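Local coordinates for uncharacterized protein (Shigella flexneri 5a str. M90T, PDB 5EUR) that is of unknown function but may be related to glutathione S-transferases, and is found as an assembly of three copies, at residues T28-F31 against T32-V36. Sequence-based numbering, arbitrary orientation.
Sequences TKYF and TEIVV
Thr32 N gives its hydrogen to Thr28 O at 2.9 Å, nearly in line with the carbonyl, and Glu33 N bonds to Lys29 O, tilted from the carbonyl plane; both bonds reach four residues back. Tyr30 O then accepts twice, from Ile34 N at 2.9 Å, tilted from the carbonyl plane, and from Val35 N, which lies in that plane. Past this bifurcated acceptor the spacing is five residues, since Val36 N meets Phe31 O at 2.9 Å with a C=O...N angle of 177°, almost straight.

The aromatic contacts follow the same shift. With CG anti to the backbone N (chi1 176°), the Tyr30 ring swings toward the C-terminal end of the helix. There Ile34 CB sits over one face, a CH-pi contact 4.2 Å from the ring centroid, while Val35 CG2 comes obliquely to within 3.4 Å of Tyr30 CE2. Phe31 takes up Val36 instead: Val36 CG2 lies over one face, 3.8 Å from the Phe31 ring centroid and offset toward the rim. Val35 CB and CG1 touch the CD1 side of that ring, placing Val35 between the two aromatics.

Polar side-chain contact centres on the Thr32 hydroxyl. Its chi1 of 61° sets OG1 between the backbone N and the carbonyl carbon, 3.2 Å from Thr28 O, and Lys29 NZ reaches Thr32 OG1 by a weak bond of 3.5 Å.

Phe31 and Val36 face inward, meeting Ile57 of helix 47-59, and Phe31 also packs on Val19 and Val21 of strand 18-21. Ile34 packs on Phe22 of a second subunit, and Val35 also meets Tyr30 of a third subunit. The switch from four-residue to five-residue bonds is the signature of a pi-bulge, a single wide turn within the alpha-helix 28-43 that immediately follows strand 24-27.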
loop_
_atom_site.group_PDB
_atom_site.type_symbol
_atom_site.label_atom_id
_atom_site.label_comp_id
_atom_site.label_asym_id
_atom_site.label_seq_id
_atom_site.Cartn_x
_atom_site.Cartn_y
_atom_site.Cartn_z
ATOM N N THR A 28 3.641 -0.229 -11.946
ATOM C CA THR A 28 3.231 -1.628 -11.973
ATOM C C THR A 28 4.051 -2.461 -11.008
ATOM O O THR A 28 3.501 -3.291 -10.279
ATOM C CB THR A 28 3.343 -2.180 -13.391
ATOM O OG1 THR A 28 2.499 -1.407 -14.247
ATOM C CG2 THR A 28 2.920 -3.643 -13.429
ATOM N N LYS A 29 5.369 -2.243 -10.978
ATOM C CA LYS A 29 6.226 -3.039 -10.105
ATOM C C LYS A 29 5.938 -2.771 -8.633
ATOM O O LYS A 29 5.989 -3.696 -7.822
ATOM C CB LYS A 29 7.697 -2.770 -10.429
ATOM C CG LYS A 29 8.080 -3.254 -11.815
ATOM C CD LYS A 29 8.151 -4.770 -11.850
ATOM C CE LYS A 29 7.521 -5.332 -13.105
ATOM N NZ LYS A 29 6.196 -5.950 -12.772
ATOM N N TYR A 30 5.631 -1.526 -8.259
ATOM C CA TYR A 30 5.238 -1.288 -6.869
ATOM C C TYR A 30 3.971 -2.060 -6.536
ATOM O O TYR A 30 3.873 -2.701 -5.480
ATOM C CB TYR A 30 5.032 0.208 -6.603
ATOM C CG TYR A 30 4.531 0.487 -5.206
ATOM C CD1 TYR A 30 5.405 0.508 -4.123
ATOM C CD2 TYR A 30 3.177 0.723 -4.967
ATOM C CE1 TYR A 30 4.938 0.760 -2.841
ATOM C CE2 TYR A 30 2.706 0.963 -3.688
ATOM C CZ TYR A 30 3.593 0.981 -2.636
ATOM O OH TYR A 30 3.125 1.215 -1.366
ATOM N N PHE A 31 2.987 -2.021 -7.431
ATOM C CA PHE A 31 1.751 -2.745 -7.164
ATOM C C PHE A 31 2.000 -4.248 -7.047
ATOM O O PHE A 31 1.505 -4.895 -6.119
ATOM C CB PHE A 31 0.725 -2.448 -8.254
ATOM C CG PHE A 31 -0.594 -3.087 -8.006
ATOM C CD1 PHE A 31 -1.379 -2.678 -6.931
ATOM C CD2 PHE A 31 -1.063 -4.089 -8.828
ATOM C CE1 PHE A 31 -2.611 -3.262 -6.687
ATOM C CE2 PHE A 31 -2.292 -4.675 -8.586
ATOM C CZ PHE A 31 -3.065 -4.266 -7.522
ATOM N N THR A 32 2.754 -4.834 -7.984
ATOM C CA THR A 32 2.880 -6.289 -7.962
ATOM C C THR A 32 3.877 -6.784 -6.917
ATOM O O THR A 32 3.674 -7.859 -6.346
ATOM C CB THR A 32 3.252 -6.825 -9.348
ATOM O OG1 THR A 32 4.514 -6.286 -9.758
ATOM C CG2 THR A 32 2.172 -6.456 -10.361
ATOM N N GLU A 33 4.942 -6.033 -6.639
ATOM C CA GLU A 33 5.949 -6.487 -5.685
ATOM C C GLU A 33 5.595 -6.144 -4.237
ATOM O O GLU A 33 5.913 -6.921 -3.326
ATOM C CB GLU A 33 7.304 -5.869 -6.028
ATOM C CG GLU A 33 7.821 -6.208 -7.430
ATOM C CD GLU A 33 8.439 -7.585 -7.511
ATOM O OE1 GLU A 33 8.498 -8.277 -6.479
ATOM O OE2 GLU A 33 8.862 -7.974 -8.620
ATOM N N ILE A 34 4.971 -4.985 -3.993
ATOM C CA ILE A 34 4.645 -4.584 -2.624
ATOM C C ILE A 34 3.164 -4.807 -2.309
ATOM O O ILE A 34 2.815 -5.508 -1.346
ATOM C CB ILE A 34 5.025 -3.109 -2.375
ATOM C CG1 ILE A 34 6.521 -2.886 -2.614
ATOM C CG2 ILE A 34 4.624 -2.692 -0.963
ATOM C CD1 ILE A 34 7.412 -3.424 -1.519
ATOM N N VAL A 35 2.276 -4.213 -3.113
ATOM C CA VAL A 35 0.866 -4.170 -2.724
ATOM C C VAL A 35 0.247 -5.564 -2.743
ATOM O O VAL A 35 -0.348 -6.007 -1.754
ATOM C CB VAL A 35 0.080 -3.184 -3.600
ATOM C CG1 VAL A 35 -1.371 -3.143 -3.125
ATOM C CG2 VAL A 35 0.687 -1.810 -3.460
ATOM N N VAL A 36 0.358 -6.274 -3.868
ATOM C CA VAL A 36 -0.312 -7.564 -3.971
ATOM C C VAL A 36 0.281 -8.560 -2.989
ATOM O O VAL A 36 -0.447 -9.307 -2.330
ATOM C CB VAL A 36 -0.255 -8.073 -5.424
ATOM C CG1 VAL A 36 -0.847 -9.481 -5.521
ATOM C CG2 VAL A 36 -0.995 -7.096 -6.332
#